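Local coordinates for protein taurine dioxygenase (Burkholderia ambifaria, PDB 5VN6) that probably catalyses the iron- and 2-oxoglutarate-dependent oxygenation of taurine, a reaction that releases its sulfur as sulfite, at residues 108-116 with 181-189; 155-166 with 202-213. All blocks are in the same frame, centred on the assembly; numbering follows the deposited sequence.

Contact 1: 108-116 with 181-189; sequences DASWRVAPP and QYPDAEHPV. With MG (magnesium ion), chain C.
Trp111 directs the edge of its six-membered ring at one face of Tyr182, a T-shaped (edge-to-face) pair with centroids 5.1 Å apart and planes at 69°. The loop carrying the tryptophan follows directly on the His-X-Asp part of a two-histidine, one-carboxylate facial triad: His106, Asp108 and His266 hold a magnesium ion, Asp108 through OD1 at 2.3 Å, probably where the working enzyme keeps iron. The atom that reaches the tyrosine is Trp111 CZ3, 3.7 Å from Tyr182 CG and off-centre over the ring, while Gln181 CG lies on the opposite face. With chi1 at 47°, Trp111 CG lies between the backbone N and the carbonyl carbon; although CB points away from 181-189, the indole thereby swings round to Tyr182, one face resting on Ala109 CA and Arg112 CG. Arg112 runs beside Tyr182 in the same direction, and Trp111 CH2 lies over the centre of one face of its guanidinium.

His187 enters the Ala109–Arg112 type I turn edge-on. Its NE2 is shared between Ser110 O at 2.7 Å and Arg112 O at 2.9 Å, two weak, bent bonds. Two waters meet at Trp111 O: one is also within bonding distance of Pro183 O, and the other lies 3.0 Å from Trp111 O and 2.9 Å from Tyr182 O.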
loop_
_atom_site.group_PDB
_atom_site.type_symbol
_atom_site.label_atom_id
_atom_site.label_comp_id
_atom_site.label_asym_id
_atom_site.label_seq_id
_atom_site.Cartn_x
_atom_site.Cartn_y
_atom_site.Cartn_z
ATOM N N ASP A 108 14.759 0.600 -8.791
ATOM C CA ASP A 108 15.228 1.431 -9.903
ATOM C C ASP A 108 16.235 0.709 -10.793
ATOM O O ASP A 108 17.244 0.177 -10.313
ATOM C CB ASP A 108 15.845 2.726 -9.367
ATOM C CG ASP A 108 14.850 3.872 -9.340
ATOM O OD1 ASP A 108 13.742 3.718 -9.905
ATOM O OD2 ASP A 108 15.166 4.917 -8.730
ATOM N N ALA A 109 15.921 0.678 -12.098
ATOM C CA ALA A 109 16.832 0.230 -13.151
ATOM C C ALA A 109 17.439 -1.139 -12.856
ATOM O O ALA A 109 18.613 -1.389 -13.134
ATOM C CB ALA A 109 17.938 1.260 -13.399
ATOM N N SER A 110 16.642 -2.038 -12.279
ATOM C CA SER A 110 17.106 -3.411 -12.141
ATOM C C SER A 110 17.249 -4.103 -13.493
ATOM O O SER A 110 17.798 -5.212 -13.552
ATOM C CB SER A 110 16.152 -4.187 -11.211
ATOM O OG SER A 110 14.900 -4.405 -11.841
ATOM N N TRP A 111 16.734 -3.493 -14.577
ATOM C CA TRP A 111 16.960 -3.995 -15.929
ATOM C C TRP A 111 18.377 -3.713 -16.418
ATOM O O TRP A 111 18.694 -4.073 -17.553
ATOM C CB TRP A 111 15.959 -3.372 -16.916
ATOM C CG TRP A 111 15.824 -1.878 -16.765
ATOM C CD1 TRP A 111 14.864 -1.209 -16.050
ATOM C CD2 TRP A 111 16.674 -0.870 -17.332
ATOM N NE1 TRP A 111 15.066 0.149 -16.137
ATOM C CE2 TRP A 111 16.171 0.385 -16.913
ATOM C CE3 TRP A 111 17.810 -0.903 -18.159
ATOM C CZ2 TRP A 111 16.766 1.595 -17.285
ATOM C CZ3 TRP A 111 18.405 0.306 -18.524
ATOM C CH2 TRP A 111 17.884 1.538 -18.079
ATOM N N ARG A 112 19.207 -3.055 -15.610
ATOM C CA ARG A 112 20.603 -2.802 -15.935
ATOM C C ARG A 112 21.472 -3.915 -15.384
ATOM O O ARG A 112 21.125 -4.574 -14.405
ATOM C CB ARG A 112 21.094 -1.479 -15.335
ATOM C CG ARG A 112 20.537 -0.207 -15.918
ATOM C CD ARG A 112 21.389 0.964 -15.430
ATOM N NE ARG A 112 20.794 2.267 -15.687
ATOM C CZ ARG A 112 21.030 2.989 -16.781
ATOM N NH1 ARG A 112 21.855 2.536 -17.717
ATOM N NH2 ARG A 112 20.446 4.170 -16.940
ATOM N N VAL A 113 22.642 -4.074 -15.999
ATOM C CA VAL A 113 23.647 -4.999 -15.489
ATOM C C VAL A 113 24.087 -4.601 -14.083
ATOM O O VAL A 113 24.300 -5.456 -13.213
ATOM C CB VAL A 113 24.839 -5.044 -16.463
ATOM C CG1 VAL A 113 25.980 -5.845 -15.885
ATOM C CG2 VAL A 113 24.392 -5.634 -17.798
ATOM N N ALA A 114 24.233 -3.303 -13.841
ATOM C CA ALA A 114 24.635 -2.778 -12.537
ATOM C C ALA A 114 23.597 -1.740 -12.146
ATOM O O ALA A 114 23.736 -0.550 -12.463
ATOM C CB ALA A 114 26.047 -2.191 -12.582
ATOM N N PRO A 115 22.537 -2.156 -11.445
ATOM C CA PRO A 115 21.515 -1.202 -11.046
ATOM C C PRO A 115 22.056 -0.230 -10.020
ATOM O O PRO A 115 22.989 -0.554 -9.262
ATOM C CB PRO A 115 20.412 -2.096 -10.442
ATOM C CG PRO A 115 20.622 -3.437 -11.061
ATOM C CD PRO A 115 22.106 -3.554 -11.290
ATOM N N PRO A 116 21.487 0.980 -9.938
ATOM C CA PRO A 116 22.021 2.008 -9.034
ATOM C C PRO A 116 21.941 1.626 -7.562
ATOM O O PRO A 116 21.051 0.892 -7.120
ATOM C CB PRO A 116 21.141 3.237 -9.324
ATOM C CG PRO A 116 19.937 2.705 -10.048
ATOM C CD PRO A 116 20.399 1.495 -10.789
ATOM N N GLN A 181 20.460 -1.913 -27.037
ATOM C CA GLN A 181 21.230 -1.035 -26.165
ATOM C C GLN A 181 21.316 -1.586 -24.741
ATOM O O GLN A 181 22.367 -1.485 -24.100
ATOM C CB GLN A 181 20.610 0.359 -26.195
ATOM C CG GLN A 181 21.325 1.417 -25.405
ATOM C CD GLN A 181 20.648 2.766 -25.549
ATOM O OE1 GLN A 181 19.590 2.877 -26.169
ATOM N NE2 GLN A 181 21.250 3.799 -24.973
ATOM N N TYR A 182 20.217 -2.145 -24.207
ATOM C CA TYR A 182 20.195 -2.695 -22.843
ATOM C C TYR A 182 19.607 -4.100 -22.824
ATOM O O TYR A 182 18.421 -4.272 -22.503
ATOM C CB TYR A 182 19.404 -1.803 -21.878
ATOM C CG TYR A 182 19.824 -0.353 -21.866
ATOM C CD1 TYR A 182 20.967 0.050 -21.185
ATOM C CD2 TYR A 182 19.068 0.614 -22.513
ATOM C CE1 TYR A 182 21.366 1.381 -21.175
ATOM C CE2 TYR A 182 19.442 1.947 -22.493
ATOM C CZ TYR A 182 20.598 2.327 -21.830
ATOM O OH TYR A 182 20.974 3.652 -21.815
ATOM N N PRO A 183 20.414 -5.132 -23.115
ATOM C CA PRO A 183 19.895 -6.512 -23.070
ATOM C C PRO A 183 19.317 -6.866 -21.698
ATOM O O PRO A 183 19.827 -6.431 -20.663
ATOM C CB PRO A 183 21.128 -7.364 -23.404
ATOM C CG PRO A 183 22.058 -6.438 -24.141
ATOM C CD PRO A 183 21.830 -5.080 -23.528
ATOM N N ASP A 184 18.234 -7.656 -21.704
ATOM C CA ASP A 184 17.551 -8.044 -20.472
ATOM C C ASP A 184 18.547 -8.619 -19.470
ATOM O O ASP A 184 19.185 -9.640 -19.733
ATOM C CB ASP A 184 16.455 -9.082 -20.759
ATOM C CG ASP A 184 15.456 -8.640 -21.835
ATOM O OD1 ASP A 184 14.427 -9.330 -21.981
ATOM O OD2 ASP A 184 15.694 -7.647 -22.556
ATOM N N ALA A 185 18.667 -7.973 -18.311
ATOM C CA ALA A 185 19.691 -8.331 -17.341
ATOM C C ALA A 185 19.211 -9.469 -16.445
ATOM O O ALA A 185 18.110 -9.417 -15.883
ATOM C CB ALA A 185 20.081 -7.114 -16.498
ATOM N N GLU A 186 20.046 -10.489 -16.302
ATOM C CA GLU A 186 19.772 -11.570 -15.368
ATOM C C GLU A 186 20.370 -11.213 -14.015
ATOM O O GLU A 186 21.523 -10.765 -13.938
ATOM C CB GLU A 186 20.359 -12.889 -15.865
ATOM C CG GLU A 186 20.172 -14.032 -14.884
ATOM C CD GLU A 186 20.552 -15.385 -15.475
ATOM O OE1 GLU A 186 19.908 -15.815 -16.454
ATOM O OE2 GLU A 186 21.527 -15.997 -14.977
ATOM N N HIS A 187 19.596 -11.422 -12.959
ATOM C CA HIS A 187 19.994 -11.152 -11.583
ATOM C C HIS A 187 19.574 -12.309 -10.693
ATOM O O HIS A 187 18.564 -12.967 -10.966
ATOM C CB HIS A 187 19.347 -9.865 -11.050
ATOM C CG HIS A 187 19.764 -8.640 -11.795
ATOM N ND1 HIS A 187 21.072 -8.214 -11.843
ATOM C CD2 HIS A 187 19.052 -7.754 -12.527
ATOM C CE1 HIS A 187 21.152 -7.119 -12.578
ATOM N NE2 HIS A 187 19.934 -6.809 -12.988
ATOM N N PRO A 188 20.301 -12.556 -9.606
ATOM C CA PRO A 188 19.813 -13.527 -8.623
ATOM C C PRO A 188 18.454 -13.089 -8.092
ATOM O O PRO A 188 18.218 -11.902 -7.851
ATOM C CB PRO A 188 20.873 -13.488 -7.516
ATOM C CG PRO A 188 21.509 -12.125 -7.657
ATOM C CD PRO A 188 21.507 -11.851 -9.137
ATOM N N VAL A 189 17.566 -14.069 -7.911
ATOM C CA VAL A 189 16.262 -13.813 -7.304
ATOM C C VAL A 189 16.424 -13.472 -5.830
ATOM O O VAL A 189 15.703 -12.622 -5.290
ATOM C CB VAL A 189 15.342 -15.028 -7.513
ATOM C CG1 VAL A 189 14.099 -14.937 -6.620
ATOM C CG2 VAL A 189 14.944 -15.147 -8.992
HETATM MG MG MG C . 11.835 4.908 -9.698
HETATM O O HOH W 1 17.081 -4.707 -19.941
HETATM O O HOH W 2 20.424 -3.966 -19.534
#

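Contact 2: 155-166 with 202-213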
loop_
_atom_site.group_PDB
_atom_site.type_symbol
_atom_site.label_atom_id
_atom_site.label_comp_id
_atom_site.label_asym_id
_atom_site.label_seq_id
_atom_site.Cartn_x
_atom_site.Cartn_y
_atom_site.Cartn_z
ATOM N N ASP A 155 18.446 -20.739 -5.501
ATOM C CA ASP A 155 19.370 -20.616 -6.628
ATOM C C ASP A 155 18.724 -20.022 -7.884
ATOM O O ASP A 155 19.362 -19.993 -8.941
ATOM C CB ASP A 155 20.022 -21.977 -6.946
ATOM C CG ASP A 155 19.018 -23.050 -7.358
ATOM O OD1 ASP A 155 17.895 -22.718 -7.794
ATOM O OD2 ASP A 155 19.346 -24.248 -7.219
ATOM N N LEU A 156 17.492 -19.533 -7.794
ATOM C CA LEU A 156 16.826 -19.007 -8.971
ATOM C C LEU A 156 17.470 -17.705 -9.433
ATOM O O LEU A 156 17.929 -16.893 -8.632
ATOM C CB LEU A 156 15.333 -18.773 -8.686
ATOM C CG LEU A 156 14.453 -20.020 -8.610
ATOM C CD1 LEU A 156 12.969 -19.659 -8.300
ATOM C CD2 LEU A 156 14.582 -20.828 -9.918
ATOM N N ARG A 157 17.476 -17.509 -10.746
ATOM C CA ARG A 157 17.887 -16.265 -11.377
ATOM C C ARG A 157 16.776 -15.860 -12.333
ATOM O O ARG A 157 15.996 -16.698 -12.790
ATOM C CB ARG A 157 19.224 -16.408 -12.119
ATOM C CG ARG A 157 20.316 -17.029 -11.255
ATOM C CD ARG A 157 21.668 -17.247 -11.981
ATOM N NE ARG A 157 22.230 -16.012 -12.508
ATOM C CZ ARG A 157 22.787 -15.071 -11.747
ATOM N NH1 ARG A 157 22.836 -15.227 -10.427
ATOM N NH2 ARG A 157 23.279 -13.966 -12.297
ATOM N N ALA A 158 16.697 -14.567 -12.636
ATOM C CA ALA A 158 15.571 -14.064 -13.417
ATOM C C ALA A 158 16.025 -12.857 -14.221
ATOM O O ALA A 158 17.023 -12.216 -13.884
ATOM C CB ALA A 158 14.395 -13.696 -12.506
ATOM N N ARG A 159 15.288 -12.544 -15.291
ATOM C CA ARG A 159 15.661 -11.451 -16.185
ATOM C C ARG A 159 14.751 -10.237 -15.997
ATOM O O ARG A 159 13.543 -10.385 -15.762
ATOM C CB ARG A 159 15.680 -11.912 -17.645
ATOM C CG ARG A 159 17.044 -12.555 -17.998
ATOM C CD ARG A 159 17.236 -12.943 -19.459
ATOM N NE ARG A 159 18.357 -13.873 -19.589
ATOM C CZ ARG A 159 19.645 -13.524 -19.606
ATOM N NH1 ARG A 159 20.007 -12.255 -19.526
ATOM N NH2 ARG A 159 20.582 -14.452 -19.705
ATOM N N HIS A 160 15.362 -9.046 -16.069
ATOM C CA HIS A 160 14.714 -7.747 -15.877
ATOM C C HIS A 160 14.856 -6.949 -17.162
ATOM O O HIS A 160 15.979 -6.736 -17.634
ATOM C CB HIS A 160 15.357 -6.974 -14.731
ATOM C CG HIS A 160 15.404 -7.727 -13.443
ATOM N ND1 HIS A 160 14.940 -7.193 -12.263
ATOM C CD2 HIS A 160 15.852 -8.971 -13.147
ATOM C CE1 HIS A 160 15.112 -8.068 -11.290
ATOM N NE2 HIS A 160 15.648 -9.163 -11.800
ATOM N N SER A 161 13.739 -6.497 -17.718
ATOM C CA SER A 161 13.718 -6.067 -19.108
ATOM C C SER A 161 13.273 -4.619 -19.228
ATOM O O SER A 161 12.200 -4.255 -18.746
ATOM C CB SER A 161 12.790 -6.967 -19.941
ATOM O OG SER A 161 12.541 -6.387 -21.201
ATOM N N ILE A 162 14.075 -3.801 -19.912
ATOM C CA ILE A 162 13.550 -2.490 -20.259
ATOM C C ILE A 162 12.701 -2.607 -21.517
ATOM O O ILE A 162 11.769 -1.812 -21.719
ATOM C CB ILE A 162 14.674 -1.450 -20.422
ATOM C CG1 ILE A 162 14.074 -0.044 -20.463
ATOM C CG2 ILE A 162 15.456 -1.687 -21.717
ATOM C CD1 ILE A 162 15.089 1.063 -20.369
ATOM N N GLU A 163 12.991 -3.608 -22.359
ATOM C CA GLU A 163 12.199 -3.843 -23.562
ATOM C C GLU A 163 10.713 -3.967 -23.246
ATOM O O GLU A 163 9.872 -3.367 -23.924
ATOM C CB GLU A 163 12.673 -5.110 -24.280
ATOM C CG GLU A 163 11.728 -5.470 -25.405
ATOM C CD GLU A 163 12.044 -6.769 -26.108
ATOM O OE1 GLU A 163 12.474 -7.738 -25.458
ATOM O OE2 GLU A 163 11.858 -6.808 -27.336
ATOM N N ALA A 164 10.373 -4.777 -22.236
ATOM C CA ALA A 164 8.987 -5.104 -21.928
ATOM C C ALA A 164 8.307 -4.078 -21.029
ATOM O O ALA A 164 7.093 -4.181 -20.798
ATOM C CB ALA A 164 8.901 -6.499 -21.286
ATOM N N SER A 165 9.044 -3.104 -20.506
ATOM C CA SER A 165 8.407 -2.055 -19.721
ATOM C C SER A 165 8.412 -0.755 -20.525
ATOM O O SER A 165 7.411 -0.426 -21.171
ATOM C CB SER A 165 9.099 -1.891 -18.360
ATOM O OG SER A 165 10.516 -1.821 -18.501
ATOM N N PHE A 166 9.528 -0.019 -20.507
ATOM C CA PHE A 166 9.593 1.272 -21.199
ATOM C C PHE A 166 9.513 1.116 -22.718
ATOM O O PHE A 166 8.928 1.960 -23.407
ATOM C CB PHE A 166 10.869 2.022 -20.806
ATOM C CG PHE A 166 10.825 2.599 -19.422
ATOM C CD1 PHE A 166 11.133 1.814 -18.318
ATOM C CD2 PHE A 166 10.442 3.919 -19.216
ATOM C CE1 PHE A 166 11.089 2.337 -17.031
ATOM C CE2 PHE A 166 10.389 4.449 -17.927
ATOM C CZ PHE A 166 10.715 3.652 -16.833
ATOM N N TYR A 202 14.781 -10.050 -4.703
ATOM C CA TYR A 202 15.170 -9.170 -5.801
ATOM C C TYR A 202 14.472 -9.507 -7.122
ATOM O O TYR A 202 15.124 -9.739 -8.148
ATOM C CB TYR A 202 16.707 -9.217 -5.954
ATOM C CG TYR A 202 17.242 -8.030 -6.705
ATOM C CD1 TYR A 202 17.913 -8.190 -7.907
ATOM C CD2 TYR A 202 17.053 -6.732 -6.214
ATOM C CE1 TYR A 202 18.387 -7.105 -8.611
ATOM C CE2 TYR A 202 17.506 -5.641 -6.919
ATOM C CZ TYR A 202 18.184 -5.841 -8.122
ATOM O OH TYR A 202 18.658 -4.776 -8.839
ATOM N N VAL A 203 13.143 -9.509 -7.111
ATOM C CA VAL A 203 12.326 -9.483 -8.319
ATOM C C VAL A 203 11.290 -8.377 -8.149
ATOM O O VAL A 203 10.850 -8.081 -7.034
ATOM C CB VAL A 203 11.651 -10.845 -8.604
ATOM C CG1 VAL A 203 12.722 -11.894 -8.979
ATOM C CG2 VAL A 203 10.802 -11.314 -7.374
ATOM N N ASN A 204 10.914 -7.741 -9.253
ATOM C CA ASN A 204 10.005 -6.597 -9.184
ATOM C C ASN A 204 9.265 -6.478 -10.517
ATOM O O ASN A 204 9.305 -7.390 -11.351
ATOM C CB ASN A 204 10.768 -5.312 -8.805
ATOM C CG ASN A 204 11.663 -4.784 -9.926
ATOM O OD1 ASN A 204 11.192 -4.099 -10.827
ATOM N ND2 ASN A 204 12.963 -5.049 -9.836
ATOM N N ALA A 205 8.604 -5.327 -10.723
ATOM C CA ALA A 205 7.768 -5.131 -11.907
ATOM C C ALA A 205 8.566 -5.284 -13.198
ATOM O O ALA A 205 8.001 -5.649 -14.233
ATOM C CB ALA A 205 7.087 -3.756 -11.863
ATOM N N PHE A 206 9.876 -5.032 -13.158
ATOM C CA PHE A 206 10.701 -5.202 -14.348
ATOM C C PHE A 206 10.994 -6.658 -14.673
ATOM O O PHE A 206 11.434 -6.940 -15.789
ATOM C CB PHE A 206 12.040 -4.465 -14.189
ATOM C CG PHE A 206 11.916 -2.969 -14.201
ATOM C CD1 PHE A 206 12.378 -2.216 -13.131
ATOM C CD2 PHE A 206 11.322 -2.316 -15.271
ATOM C CE1 PHE A 206 12.268 -0.835 -13.132
ATOM C CE2 PHE A 206 11.210 -0.939 -15.278
ATOM C CZ PHE A 206 11.687 -0.194 -14.202
ATOM N N THR A 207 10.779 -7.583 -13.736
ATOM C CA THR A 207 11.202 -8.965 -13.926
ATOM C C THR A 207 10.210 -9.699 -14.827
ATOM O O THR A 207 8.997 -9.691 -14.570
ATOM C CB THR A 207 11.314 -9.678 -12.578
ATOM O OG1 THR A 207 12.078 -8.881 -11.660
ATOM C CG2 THR A 207 11.961 -11.027 -12.748
ATOM N N THR A 208 10.720 -10.344 -15.880
ATOM C CA THR A 208 9.811 -11.024 -16.801
ATOM C C THR A 208 9.626 -12.501 -16.462
ATOM O O THR A 208 8.492 -12.994 -16.491
ATOM C CB THR A 208 10.299 -10.889 -18.244
ATOM O OG1 THR A 208 11.577 -11.521 -18.372
ATOM C CG2 THR A 208 10.416 -9.433 -18.600
ATOM N N HIS A 209 10.710 -13.217 -16.142
ATOM C CA HIS A 209 10.617 -14.659 -15.921
ATOM C C HIS A 209 11.905 -15.186 -15.298
ATOM O O HIS A 209 12.963 -14.554 -15.386
ATOM C CB HIS A 209 10.354 -15.397 -17.231
ATOM C CG HIS A 209 11.491 -15.304 -18.201
ATOM N ND1 HIS A 209 11.855 -14.115 -18.796
ATOM C CD2 HIS A 209 12.351 -16.241 -18.670
ATOM C CE1 HIS A 209 12.888 -14.324 -19.599
ATOM N NE2 HIS A 209 13.206 -15.607 -19.542
ATOM N N PHE A 210 11.796 -16.379 -14.698
ATOM C CA PHE A 210 12.960 -17.126 -14.236
ATOM C C PHE A 210 13.645 -17.780 -15.426
ATOM O O PHE A 210 12.979 -18.280 -16.336
ATOM C CB PHE A 210 12.572 -18.229 -13.243
ATOM C CG PHE A 210 11.867 -17.742 -12.015
ATOM C CD1 PHE A 210 12.478 -16.834 -11.140
ATOM C CD2 PHE A 210 10.597 -18.214 -11.707
ATOM C CE1 PHE A 210 11.804 -16.402 -9.988
ATOM C CE2 PHE A 210 9.912 -17.778 -10.567
ATOM C CZ PHE A 210 10.515 -16.884 -9.710
ATOM N N THR A 211 14.980 -17.813 -15.392
ATOM C CA THR A 211 15.753 -18.444 -16.454
ATOM C C THR A 211 16.205 -19.856 -16.121
ATOM O O THR A 211 16.548 -20.608 -17.039
ATOM C CB THR A 211 16.998 -17.615 -16.787
ATOM O OG1 THR A 211 17.715 -17.324 -15.580
ATOM C CG2 THR A 211 16.637 -16.314 -17.508
ATOM N N ASN A 212 16.238 -20.235 -14.841
ATOM C CA ASN A 212 16.802 -21.525 -14.449
ATOM C C ASN A 212 15.851 -22.287 -13.531
ATOM O O ASN A 212 16.289 -23.037 -12.652
ATOM C CB ASN A 212 18.182 -21.348 -13.796
ATOM C CG ASN A 212 18.142 -20.476 -12.531
ATOM O OD1 ASN A 212 17.117 -19.832 -12.206
ATOM N ND2 ASN A 212 19.260 -20.463 -11.801
ATOM N N PHE A 213 14.542 -22.104 -13.746
ATOM C CA PHE A 213 13.510 -22.768 -12.959
ATOM C C PHE A 213 13.307 -24.220 -13.379
ATOM O O PHE A 213 13.093 -25.092 -12.528
ATOM C CB PHE A 213 12.196 -21.991 -13.097
ATOM C CG PHE A 213 11.050 -22.572 -12.315
ATOM C CD1 PHE A 213 10.771 -22.119 -11.028
ATOM C CD2 PHE A 213 10.254 -23.584 -12.867
ATOM C CE1 PHE A 213 9.725 -22.657 -10.301
ATOM C CE2 PHE A 213 9.203 -24.130 -12.148
ATOM C CZ PHE A 213 8.932 -23.662 -10.857
HETATM O O HOH W 3 17.591 -24.061 -10.722
HETATM O O HOH W 4 16.175 -11.457 -10.170
HETATM O O HOH W 5 9.960 -5.569 -17.924
#
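Leu156 CD1 sits over the centre of one face of the Phe210 ring, 3.9 Å from its centroid and 12° off the normal, a CH-pi contact; Arg157 O lies in the plane at the edge of the same ring. On the His160 ring, Thr207 OG1 stands 3.1 Å above one face, displaced toward the rim, and the two side chains run side by side. Tyr202 O, Asn204 ND2 and a water occupy the edge of the imidazole. That water is hydrogen-bonded to both His160 NE2 and Tyr202 O, whereas His160 ND1 is engaged by Ser110 OG, which also bonds Asn204 ND2. Phe206 meets others at its edge: Ser165 CB lies in its plane, and Phe166 CE1 is 3.7 Å from Phe206 CE2.

These groups flank an antiparallel ladder in a four-stranded sheet of this cupin-clan enzyme. Strands 157-160 and 207-210 run at 151° with axes 4.7 Å apart. Ala158–Phe210 and His160–Thr207 are non-hydrogen-bonded pairs, so two steps on one strand oppose three on the other: a beta bulge in which Thr208 and His209 together face Arg159. Arg159 O accepts from Thr208 N at 2.8 Å, and Arg159 N donates to His209 O at 3.1 Å.

Past the strand end, the Asn212 amide takes over the pairing. Its CG lies between the backbone N and carbonyl carbon (chi1 60°), so that OD1 receives Arg157 N at 2.8 Å while ND2 donates to Asp155 O at 2.9 Å. With a bond on each of its two polar atoms, the amide is held against rotation. At the other end Ser161 N bonds Phe206 O, and an Asx turn, Phe206 N to Asn204 OD1, shapes the approach to the strand.

In the fold
Following the chain from the N terminus, the metal-binding loop 108-116 comes first, then strand segment 155-166, then 181-189, and finally 202-213. Contact 1 closes a loop with 64 intervening residues and contact 2 one with 35; because their segments alternate, the two closures cross. Both reach one antiparallel sheet, in which strand 185-192 lies beside 157-160 and 207-210 forms the outer edge on the far side of 157-160. The centres of the two contacts lie about 9 Å apart. Direct joints include the salt bridge Glu186 OE2–Arg157 NE at 2.6 Å and packing of Trp111 CB on His160 O. Contact 1 thus ties the metal loop to this sheet, and contact 2 pairs the edge strand 207-210 with strand 157-160 inside it.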